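Local coordinates for 190aa long hypothetical protein (Pyrococcus horikoshii, PDB 2DDZ) that is of unknown function but forms a hexamer and has a DUF366 domain probably related in fold to class II tRNA synthetases, at residues D67-H78 / V130-K141; I113-S121 / V149-L157. All coordinates share one frame; numbering follows the deposited sequence.

Contact 1 (D67-H78 / V130-K141); sequences DMVHYILELFWH and VSIKIHIGLNVK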
loop_
_atom_site.group_PDB
_atom_site.type_symbol
_atom_site.label_atom_id
_atom_site.label_comp_id
_atom_site.label_asym_id
_atom_site.label_seq_id
_atom_site.Cartn_x
_atom_site.Cartn_y
_atom_site.Cartn_z
ATOM N N ASP E 67 20.233 10.301 -32.585
ATOM C CA ASP E 67 18.882 10.724 -32.912
ATOM C C ASP E 67 17.862 9.675 -32.471
ATOM O O ASP E 67 17.788 8.583 -33.042
ATOM C CB ASP E 67 18.791 10.964 -34.415
ATOM C CG ASP E 67 17.577 11.760 -34.798
ATOM O OD1 ASP E 67 17.239 12.709 -34.055
ATOM O OD2 ASP E 67 16.974 11.449 -35.847
ATOM N N MET E 68 17.051 10.032 -31.478
ATOM C CA MET E 68 16.066 9.104 -30.922
ATOM C C MET E 68 14.770 9.814 -30.531
ATOM O O MET E 68 14.779 11.001 -30.187
ATOM C CB MET E 68 16.698 8.438 -29.680
ATOM C CG MET E 68 15.980 7.241 -29.040
ATOM S SD MET E 68 16.846 6.611 -27.557
ATOM C CE MET E 68 17.869 5.558 -28.272
ATOM N N VAL E 69 13.654 9.091 -30.613
ATOM C CA VAL E 69 12.351 9.609 -30.192
ATOM C C VAL E 69 12.200 9.119 -28.737
ATOM O O VAL E 69 12.233 7.909 -28.475
ATOM C CB VAL E 69 11.186 9.033 -31.043
ATOM C CG1 VAL E 69 9.849 9.412 -30.419
ATOM C CG2 VAL E 69 11.252 9.578 -32.466
ATOM N N HIS E 70 12.049 10.052 -27.802
ATOM C CA HIS E 70 11.933 9.708 -26.385
ATOM C C HIS E 70 10.525 9.837 -25.829
ATOM O O HIS E 70 9.782 10.763 -26.186
ATOM C CB HIS E 70 12.857 10.607 -25.550
ATOM C CG HIS E 70 14.303 10.508 -25.923
ATOM N ND1 HIS E 70 15.100 9.448 -25.544
ATOM C CD2 HIS E 70 15.096 11.335 -26.648
ATOM C CE1 HIS E 70 16.320 9.625 -26.019
ATOM N NE2 HIS E 70 16.345 10.764 -26.692
ATOM N N TYR E 71 10.158 8.913 -24.947
ATOM C CA TYR E 71 8.847 8.969 -24.304
ATOM C C TYR E 71 9.081 8.942 -22.812
ATOM O O TYR E 71 9.677 8.003 -22.293
ATOM C CB TYR E 71 7.957 7.775 -24.666
ATOM C CG TYR E 71 7.702 7.592 -26.135
ATOM C CD1 TYR E 71 8.700 7.102 -26.973
ATOM C CD2 TYR E 71 6.454 7.891 -26.693
ATOM C CE1 TYR E 71 8.471 6.905 -28.333
ATOM C CE2 TYR E 71 6.211 7.699 -28.063
ATOM C CZ TYR E 71 7.232 7.203 -28.872
ATOM O OH TYR E 71 7.021 6.995 -30.211
ATOM N N ILE E 72 8.623 9.974 -22.123
ATOM C CA ILE E 72 8.784 10.029 -20.686
ATOM C C ILE E 72 7.419 10.054 -20.057
ATOM O O ILE E 72 6.645 10.993 -20.227
ATOM C CB ILE E 72 9.593 11.241 -20.260
ATOM C CG1 ILE E 72 11.060 10.971 -20.564
ATOM C CG2 ILE E 72 9.402 11.517 -18.770
ATOM C CD1 ILE E 72 11.831 12.211 -20.649
ATOM N N LEU E 73 7.136 8.985 -19.333
ATOM C CA LEU E 73 5.867 8.817 -18.682
ATOM C C LEU E 73 5.955 8.889 -17.162
ATOM O O LEU E 73 6.885 8.349 -16.557
ATOM C CB LEU E 73 5.285 7.477 -19.114
ATOM C CG LEU E 73 3.963 7.062 -18.482
ATOM C CD1 LEU E 73 2.889 8.074 -18.844
ATOM C CD2 LEU E 73 3.594 5.676 -18.974
ATOM N N GLU E 74 5.000 9.590 -16.552
ATOM C CA GLU E 74 4.933 9.683 -15.100
ATOM C C GLU E 74 3.489 9.500 -14.648
ATOM O O GLU E 74 2.578 10.171 -15.116
ATOM C CB GLU E 74 5.482 11.010 -14.569
ATOM C CG GLU E 74 5.610 11.014 -13.034
ATOM C CD GLU E 74 6.589 12.068 -12.514
ATOM O OE1 GLU E 74 6.756 13.109 -13.175
ATOM O OE2 GLU E 74 7.178 11.870 -11.429
ATOM N N LEU E 75 3.298 8.551 -13.744
ATOM C CA LEU E 75 1.982 8.242 -13.221
ATOM C C LEU E 75 2.002 8.256 -11.700
ATOM O O LEU E 75 2.756 7.522 -11.052
ATOM C CB LEU E 75 1.525 6.865 -13.723
ATOM C CG LEU E 75 1.388 6.725 -15.240
ATOM C CD1 LEU E 75 0.893 5.346 -15.583
ATOM C CD2 LEU E 75 0.419 7.778 -15.763
ATOM N N PHE E 76 1.156 9.097 -11.134
ATOM C CA PHE E 76 1.070 9.211 -9.702
ATOM C C PHE E 76 0.085 8.190 -9.158
ATOM O O PHE E 76 -1.008 8.513 -8.696
ATOM C CB PHE E 76 0.683 10.640 -9.335
ATOM C CG PHE E 76 1.720 11.648 -9.740
ATOM C CD1 PHE E 76 1.758 12.143 -11.043
ATOM C CD2 PHE E 76 2.697 12.060 -8.829
ATOM C CE1 PHE E 76 2.763 13.043 -11.434
ATOM C CE2 PHE E 76 3.705 12.961 -9.208
ATOM C CZ PHE E 76 3.738 13.451 -10.511
ATOM N N TRP E 77 0.497 6.938 -9.254
ATOM C CA TRP E 77 -0.283 5.811 -8.787
ATOM C C TRP E 77 0.543 5.248 -7.660
ATOM O O TRP E 77 1.519 5.866 -7.253
ATOM C CB TRP E 77 -0.416 4.780 -9.909
ATOM C CG TRP E 77 -1.098 5.326 -11.131
ATOM C CD1 TRP E 77 -1.637 6.577 -11.288
ATOM C CD2 TRP E 77 -1.371 4.621 -12.347
ATOM N NE1 TRP E 77 -2.231 6.688 -12.519
ATOM C CE2 TRP E 77 -2.083 5.503 -13.190
ATOM C CE3 TRP E 77 -1.085 3.328 -12.805
ATOM C CZ2 TRP E 77 -2.517 5.130 -14.466
ATOM C CZ3 TRP E 77 -1.516 2.959 -14.072
ATOM C CH2 TRP E 77 -2.224 3.858 -14.887
ATOM N N HIS E 78 0.164 4.084 -7.148
ATOM C CA HIS E 78 0.946 3.485 -6.078
ATOM C C HIS E 78 2.317 3.186 -6.686
ATOM O O HIS E 78 2.404 2.507 -7.706
ATOM C CB HIS E 78 0.311 2.182 -5.593
ATOM C CG HIS E 78 0.955 1.629 -4.358
ATOM N ND1 HIS E 78 0.912 0.292 -4.023
ATOM C CD2 HIS E 78 1.651 2.241 -3.370
ATOM C CE1 HIS E 78 1.554 0.105 -2.882
ATOM N NE2 HIS E 78 2.010 1.271 -2.466
ATOM N N VAL E 130 7.168 8.842 -4.874
ATOM C CA VAL E 130 5.797 9.291 -5.134
ATOM C C VAL E 130 5.200 9.011 -6.512
ATOM O O VAL E 130 4.115 9.500 -6.821
ATOM C CB VAL E 130 5.663 10.802 -4.921
ATOM C CG1 VAL E 130 6.233 11.184 -3.573
ATOM C CG2 VAL E 130 6.369 11.545 -6.050
ATOM N N SER E 131 5.885 8.245 -7.355
ATOM C CA SER E 131 5.326 8.004 -8.674
ATOM C C SER E 131 6.014 6.902 -9.478
ATOM O O SER E 131 7.083 6.411 -9.109
ATOM C CB SER E 131 5.377 9.303 -9.482
ATOM O OG SER E 131 6.715 9.576 -9.852
ATOM N N ILE E 132 5.376 6.536 -10.589
ATOM C CA ILE E 132 5.893 5.538 -11.516
ATOM C C ILE E 132 6.525 6.345 -12.646
ATOM O O ILE E 132 5.927 7.311 -13.131
ATOM C CB ILE E 132 4.769 4.670 -12.125
ATOM C CG1 ILE E 132 4.314 3.598 -11.130
ATOM C CG2 ILE E 132 5.248 4.030 -13.410
ATOM C CD1 ILE E 132 3.691 4.164 -9.885
ATOM N N LYS E 133 7.726 5.947 -13.057
ATOM C CA LYS E 133 8.450 6.629 -14.116
ATOM C C LYS E 133 8.920 5.662 -15.179
ATOM O O LYS E 133 9.637 4.706 -14.884
ATOM C CB LYS E 133 9.660 7.374 -13.542
ATOM C CG LYS E 133 9.293 8.677 -12.881
ATOM C CD LYS E 133 8.575 9.585 -13.873
ATOM C CE LYS E 133 9.461 9.977 -15.072
ATOM N NZ LYS E 133 10.126 11.309 -14.910
ATOM N N ILE E 134 8.534 5.935 -16.423
ATOM C CA ILE E 134 8.888 5.090 -17.562
ATOM C C ILE E 134 9.545 5.832 -18.726
ATOM O O ILE E 134 9.130 6.926 -19.087
ATOM C CB ILE E 134 7.627 4.398 -18.165
ATOM C CG1 ILE E 134 6.906 3.556 -17.116
ATOM C CG2 ILE E 134 8.019 3.552 -19.362
ATOM C CD1 ILE E 134 7.825 2.943 -16.112
ATOM N N HIS E 135 10.565 5.232 -19.322
ATOM C CA HIS E 135 11.187 5.825 -20.496
ATOM C C HIS E 135 11.182 4.841 -21.653
ATOM O O HIS E 135 11.421 3.655 -21.472
ATOM C CB HIS E 135 12.642 6.255 -20.259
ATOM C CG HIS E 135 13.348 6.682 -21.518
ATOM N ND1 HIS E 135 14.169 5.841 -22.237
ATOM C CD2 HIS E 135 13.294 7.842 -22.221
ATOM C CE1 HIS E 135 14.589 6.461 -23.328
ATOM N NE2 HIS E 135 14.073 7.674 -23.341
ATOM N N ILE E 136 10.881 5.339 -22.844
ATOM C CA ILE E 136 10.921 4.509 -24.037
ATOM C C ILE E 136 11.688 5.339 -25.042
ATOM O O ILE E 136 11.482 6.546 -25.135
ATOM C CB ILE E 136 9.540 4.212 -24.650
ATOM C CG1 ILE E 136 8.700 3.337 -23.719
ATOM C CG2 ILE E 136 9.727 3.530 -26.001
ATOM C CD1 ILE E 136 8.111 4.108 -22.574
ATOM N N GLY E 137 12.579 4.689 -25.782
ATOM C CA GLY E 137 13.365 5.385 -26.776
ATOM C C GLY E 137 13.379 4.579 -28.053
ATOM O O GLY E 137 13.560 3.368 -28.014
ATOM N N LEU E 138 13.156 5.240 -29.184
ATOM C CA LEU E 138 13.170 4.551 -30.468
ATOM C C LEU E 138 14.211 5.225 -31.343
ATOM O O LEU E 138 14.171 6.445 -31.529
ATOM C CB LEU E 138 11.801 4.629 -31.152
ATOM C CG LEU E 138 10.574 4.094 -30.404
ATOM C CD1 LEU E 138 9.362 4.218 -31.313
ATOM C CD2 LEU E 138 10.782 2.630 -29.991
ATOM N N ASN E 139 15.150 4.436 -31.863
ATOM C CA ASN E 139 16.194 4.973 -32.739
ATOM C C ASN E 139 15.549 5.584 -33.985
ATOM O O ASN E 139 14.669 4.971 -34.595
ATOM C CB ASN E 139 17.150 3.870 -33.219
ATOM C CG ASN E 139 17.935 3.214 -32.096
ATOM O OD1 ASN E 139 18.629 3.878 -31.332
ATOM N ND2 ASN E 139 17.841 1.889 -32.008
ATOM N N VAL E 140 15.968 6.796 -34.341
ATOM C CA VAL E 140 15.486 7.433 -35.563
ATOM C C VAL E 140 16.505 6.928 -36.608
ATOM O O VAL E 140 16.133 6.420 -37.669
ATOM C CB VAL E 140 15.547 8.967 -35.477
ATOM C CG1 VAL E 140 15.199 9.577 -36.832
ATOM C CG2 VAL E 140 14.568 9.463 -34.415
ATOM N N LYS E 141 17.785 7.065 -36.253
ATOM C CA LYS E 141 18.915 6.617 -37.049
ATOM C C LYS E 141 19.700 5.646 -36.143
ATOM O O LYS E 141 19.440 5.565 -34.929
ATOM C CB LYS E 141 19.857 7.780 -37.408
ATOM C CG LYS E 141 19.202 9.034 -37.983
ATOM C CD LYS E 141 20.223 10.187 -38.114
ATOM C CE LYS E 141 19.550 11.537 -38.389
ATOM N NZ LYS E 141 18.643 11.485 -39.570
HETATM O O HOH W 1 7.878 13.603 -15.483
HETATM O O HOH W 2 1.394 8.437 -5.583
#
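Glu74 and Lys133 face each other as a non-hydrogen-bonded antiparallel pair, and the glutamate, its CG anti to the backbone N (chi1 -171°), runs extended beside the folded lysine. Its CB lies 3.5 Å from Lys133 CD, its CG packs against the same methylene, and its CD carbon still touches it, so aliphatic contact accompanies the chain up to the carboxylate. There the two oxygens part: OE2 accepts a 2.8 Å bond from Ser131 OG on its anti lone pair and a second from the backbone N of His24, while OE1 takes a water that also binds Lys133 NZ. That ammonium, too far from OE1 for a salt bridge, is held chiefly by the carbonyls of Arg22 and Ala20. The pair belongs to strands 68-75 and 131-139, neighbours running antiparallel in the middle of the large mixed sheet, with regular backbone bonds from Val69-Leu138 to Leu75-Ile132. On the same face as Glu74, His70 ND1 and His135 NE2 share a hydrogen bond of 3.0 Å; the rings meet rim to rim, their planes 38° apart. Met68, extended as far as its sulfur, sets SD 3.8 Å from Gly137 CA, and the bend at chi3 takes CE toward Asn139 OD1. The other face is largely apolar. Tyr71 sets CD1 3.8 Å from Ile136 CB and CE1 near Leu138 CG, and its hydroxyl bonds Ser168 OG; Leu73 and Leu75 from this face reach helix 81-100. Just past strand 68-75, the Phe76 ring takes Ser131 CB over one face, 4.2 Å from its centroid, in a CH-pi contact.

Contact 2 (I113-S121 / V149-L157); sequences IYVNGRKLS and VDAIGLEEL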
loop_
_atom_site.group_PDB
_atom_site.type_symbol
_atom_site.label_atom_id
_atom_site.label_comp_id
_atom_site.label_asym_id
_atom_site.label_seq_id
_atom_site.Cartn_x
_atom_site.Cartn_y
_atom_site.Cartn_z
ATOM N N ILE E 113 11.820 -3.879 -28.607
ATOM C CA ILE E 113 11.199 -4.009 -29.914
ATOM C C ILE E 113 12.249 -4.426 -30.944
ATOM O O ILE E 113 13.316 -3.809 -31.047
ATOM C CB ILE E 113 10.573 -2.676 -30.333
ATOM C CG1 ILE E 113 9.428 -2.338 -29.372
ATOM C CG2 ILE E 113 10.102 -2.742 -31.786
ATOM C CD1 ILE E 113 8.870 -0.966 -29.567
ATOM N N TYR E 114 11.946 -5.477 -31.698
ATOM C CA TYR E 114 12.857 -5.975 -32.729
ATOM C C TYR E 114 12.200 -6.046 -34.105
ATOM O O TYR E 114 10.998 -6.312 -34.238
ATOM C CB TYR E 114 13.384 -7.376 -32.381
ATOM C CG TYR E 114 14.478 -7.417 -31.339
ATOM C CD1 TYR E 114 14.187 -7.259 -29.987
ATOM C CD2 TYR E 114 15.810 -7.608 -31.707
ATOM C CE1 TYR E 114 15.193 -7.290 -29.026
ATOM C CE2 TYR E 114 16.828 -7.637 -30.751
ATOM C CZ TYR E 114 16.508 -7.478 -29.413
ATOM O OH TYR E 114 17.498 -7.507 -28.457
ATOM N N VAL E 115 13.011 -5.807 -35.127
ATOM C CA VAL E 115 12.565 -5.870 -36.511
ATOM C C VAL E 115 13.679 -6.576 -37.270
ATOM O O VAL E 115 14.814 -6.093 -37.318
ATOM C CB VAL E 115 12.347 -4.461 -37.111
ATOM C CG1 VAL E 115 11.946 -4.584 -38.570
ATOM C CG2 VAL E 115 11.268 -3.714 -36.323
ATOM N N ASN E 116 13.358 -7.731 -37.846
ATOM C CA ASN E 116 14.344 -8.508 -38.582
ATOM C C ASN E 116 15.575 -8.752 -37.721
ATOM O O ASN E 116 16.699 -8.468 -38.135
ATOM C CB ASN E 116 14.757 -7.793 -39.874
ATOM C CG ASN E 116 13.599 -7.625 -40.841
ATOM O OD1 ASN E 116 12.773 -8.528 -40.998
ATOM N ND2 ASN E 116 13.540 -6.474 -41.506
ATOM N N GLY E 117 15.345 -9.262 -36.515
ATOM C CA GLY E 117 16.429 -9.562 -35.594
ATOM C C GLY E 117 17.256 -8.392 -35.089
ATOM O O GLY E 117 18.226 -8.597 -34.366
ATOM N N ARG E 118 16.871 -7.173 -35.448
ATOM C CA ARG E 118 17.601 -5.970 -35.038
ATOM C C ARG E 118 16.812 -5.129 -34.015
ATOM O O ARG E 118 15.600 -4.921 -34.165
ATOM C CB ARG E 118 17.920 -5.154 -36.291
ATOM C CG ARG E 118 18.719 -5.957 -37.318
ATOM C CD ARG E 118 18.756 -5.281 -38.675
ATOM N NE ARG E 118 19.479 -4.012 -38.636
ATOM C CZ ARG E 118 19.369 -3.065 -39.564
ATOM N NH1 ARG E 118 18.568 -3.249 -40.606
ATOM N NH2 ARG E 118 20.056 -1.935 -39.450
ATOM N N LYS E 119 17.498 -4.642 -32.981
ATOM C CA LYS E 119 16.842 -3.863 -31.928
ATOM C C LYS E 119 16.575 -2.409 -32.287
ATOM O O LYS E 119 17.488 -1.651 -32.611
ATOM C CB LYS E 119 17.651 -3.925 -30.624
ATOM C CG LYS E 119 16.853 -3.506 -29.379
ATOM C CD LYS E 119 17.553 -3.889 -28.072
ATOM C CE LYS E 119 18.870 -3.135 -27.886
ATOM N NZ LYS E 119 18.680 -1.655 -27.863
ATOM N N LEU E 120 15.306 -2.025 -32.197
ATOM C CA LEU E 120 14.861 -0.672 -32.507
ATOM C C LEU E 120 14.786 0.258 -31.302
ATOM O O LEU E 120 14.976 1.471 -31.432
ATOM C CB LEU E 120 13.466 -0.739 -33.142
ATOM C CG LEU E 120 12.665 0.553 -33.355
ATOM C CD1 LEU E 120 13.275 1.358 -34.507
ATOM C CD2 LEU E 120 11.204 0.197 -33.676
ATOM N N SER E 121 14.539 -0.315 -30.126
ATOM C CA SER E 121 14.333 0.482 -28.916
ATOM C C SER E 121 15.173 0.211 -27.672
ATOM O O SER E 121 15.997 -0.690 -27.628
ATOM C CB SER E 121 12.870 0.335 -28.498
ATOM O OG SER E 121 12.618 -1.009 -28.088
ATOM N N VAL E 149 25.319 -4.912 -30.623
ATOM C CA VAL E 149 23.976 -5.363 -30.964
ATOM C C VAL E 149 23.534 -4.668 -32.260
ATOM O O VAL E 149 23.763 -3.465 -32.452
ATOM C CB VAL E 149 22.965 -5.038 -29.797
ATOM C CG1 VAL E 149 22.678 -3.536 -29.731
ATOM C CG2 VAL E 149 21.656 -5.839 -29.939
ATOM N N ASP E 150 22.930 -5.431 -33.172
ATOM C CA ASP E 150 22.462 -4.877 -34.454
ATOM C C ASP E 150 21.237 -3.999 -34.228
ATOM O O ASP E 150 20.166 -4.499 -33.875
ATOM C CB ASP E 150 22.088 -6.000 -35.422
ATOM C CG ASP E 150 23.300 -6.766 -35.917
ATOM O OD1 ASP E 150 24.197 -6.135 -36.512
ATOM O OD2 ASP E 150 23.343 -8.003 -35.720
ATOM N N ALA E 151 21.377 -2.697 -34.456
ATOM C CA ALA E 151 20.260 -1.768 -34.270
ATOM C C ALA E 151 19.623 -1.320 -35.575
ATOM O O ALA E 151 20.262 -1.313 -36.628
ATOM C CB ALA E 151 20.714 -0.553 -33.471
ATOM N N ILE E 152 18.358 -0.927 -35.484
ATOM C CA ILE E 152 17.613 -0.470 -36.642
ATOM C C ILE E 152 16.875 0.807 -36.221
ATOM O O ILE E 152 16.459 0.931 -35.066
ATOM C CB ILE E 152 16.639 -1.601 -37.112
ATOM C CG1 ILE E 152 16.079 -1.297 -38.501
ATOM C CG2 ILE E 152 15.499 -1.772 -36.120
ATOM C CD1 ILE E 152 15.063 -0.205 -38.490
ATOM N N GLY E 153 16.753 1.762 -37.145
ATOM C CA GLY E 153 16.083 3.024 -36.855
ATOM C C GLY E 153 14.777 3.210 -37.615
ATOM O O GLY E 153 14.450 2.415 -38.496
ATOM N N LEU E 154 14.026 4.261 -37.289
ATOM C CA LEU E 154 12.751 4.517 -37.947
ATOM C C LEU E 154 12.926 4.891 -39.418
ATOM O O LEU E 154 12.116 4.515 -40.265
ATOM C CB LEU E 154 11.983 5.621 -37.210
ATOM C CG LEU E 154 11.429 5.298 -35.816
ATOM C CD1 LEU E 154 10.871 6.569 -35.208
ATOM C CD2 LEU E 154 10.352 4.224 -35.906
ATOM N N GLU E 155 13.985 5.632 -39.723
ATOM C CA GLU E 155 14.248 6.033 -41.103
ATOM C C GLU E 155 14.376 4.823 -42.027
ATOM O O GLU E 155 13.660 4.726 -43.018
ATOM C CB GLU E 155 15.512 6.897 -41.157
ATOM C CG GLU E 155 15.233 8.363 -40.839
ATOM C CD GLU E 155 16.494 9.176 -40.715
ATOM O OE1 GLU E 155 17.512 8.754 -41.308
ATOM O OE2 GLU E 155 16.459 10.231 -40.036
ATOM N N GLU E 156 15.275 3.899 -41.692
ATOM C CA GLU E 156 15.462 2.697 -42.500
ATOM C C GLU E 156 14.136 1.948 -42.708
ATOM O O GLU E 156 13.973 1.225 -43.687
ATOM C CB GLU E 156 16.480 1.763 -41.837
ATOM C CG GLU E 156 16.785 0.521 -42.667
ATOM C CD GLU E 156 17.880 -0.354 -42.079
ATOM O OE1 GLU E 156 18.556 0.081 -41.119
ATOM O OE2 GLU E 156 18.066 -1.478 -42.592
ATOM N N LEU E 157 13.195 2.116 -41.783
ATOM C CA LEU E 157 11.902 1.450 -41.909
ATOM C C LEU E 157 10.950 2.305 -42.748
ATOM O O LEU E 157 9.811 1.912 -43.014
ATOM C CB LEU E 157 11.283 1.200 -40.527
ATOM C CG LEU E 157 12.020 0.293 -39.536
ATOM C CD1 LEU E 157 11.253 0.294 -38.226
ATOM C CD2 LEU E 157 12.155 -1.130 -40.077
#
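A beta hairpin, closed by a type I' turn from Val115 to Arg118, meets the loop that precedes helix 161-184. The backbones join at a single bridge, Lys119 with Ala151: Lys119 N donates to Asp150 O at 2.8 Å, and Lys119 O receives Ile152 N at 3.1 Å. Arg118, just after the turn, carries most of the polar contact. Its guanidinium engages Glu156 end-on in a salt bridge, NH1 to OE2 at 2.7 Å and NH2 to OE1 at 3.0 Å. The first bond is nearly straight (169°) and lies in the guanidinium plane, although it reaches OE2 from above the carboxylate plane; the two planes are turned 49° apart. NH2 is shared, giving a further bond of 2.9 Å to Ala151 O that leaves the guanidinium plane at a tilt. Ile152 CG1, anti to the backbone N (chi1 -167°), comes over one face of the same group, offset toward its rim. Three acceptor atoms and this hydrocarbon together limit the rotation of the arginine end. The other branch of Ile152, CG2, rests 3.8 Å from Leu120 CB and also lies near Arg118 O and Val115 CB. Val115 and Leu157 reach toward each other tip to tip, CG1 to CD2 at 3.8 Å, and Leu120 CD1 touches Ile152 O and approaches the ends of Leu154 and Leu157. Around this apolar cluster Leu120 also touches Leu99 of helix 81-100, Val115 packs on Ala106 of strand 106-109, and Ala151 borders Asn139 at the end of strand 131-139.

How the contacts relate
From the N terminus, the chain first lays down residues 67-78, then passes through helix 81-100 and strand 106-109 to the hairpin of 113-121. Strand 118-128 leads on to 130-141, where contact 1 closes a loop that contains helix 81-100 and the hairpin; only later, at 149-157, does contact 2 close. The two loops therefore cross, each holding one segment of the other. Contact 1 joins central strands of the sheet, whereas contact 2 fastens the loop before helix 161-184 to the hairpin, with centres 19 Å apart. They meet where strand 131-139 ends: Lys141 NZ forms a salt bridge with Glu155 OE2, and Ser121 packs on Leu138.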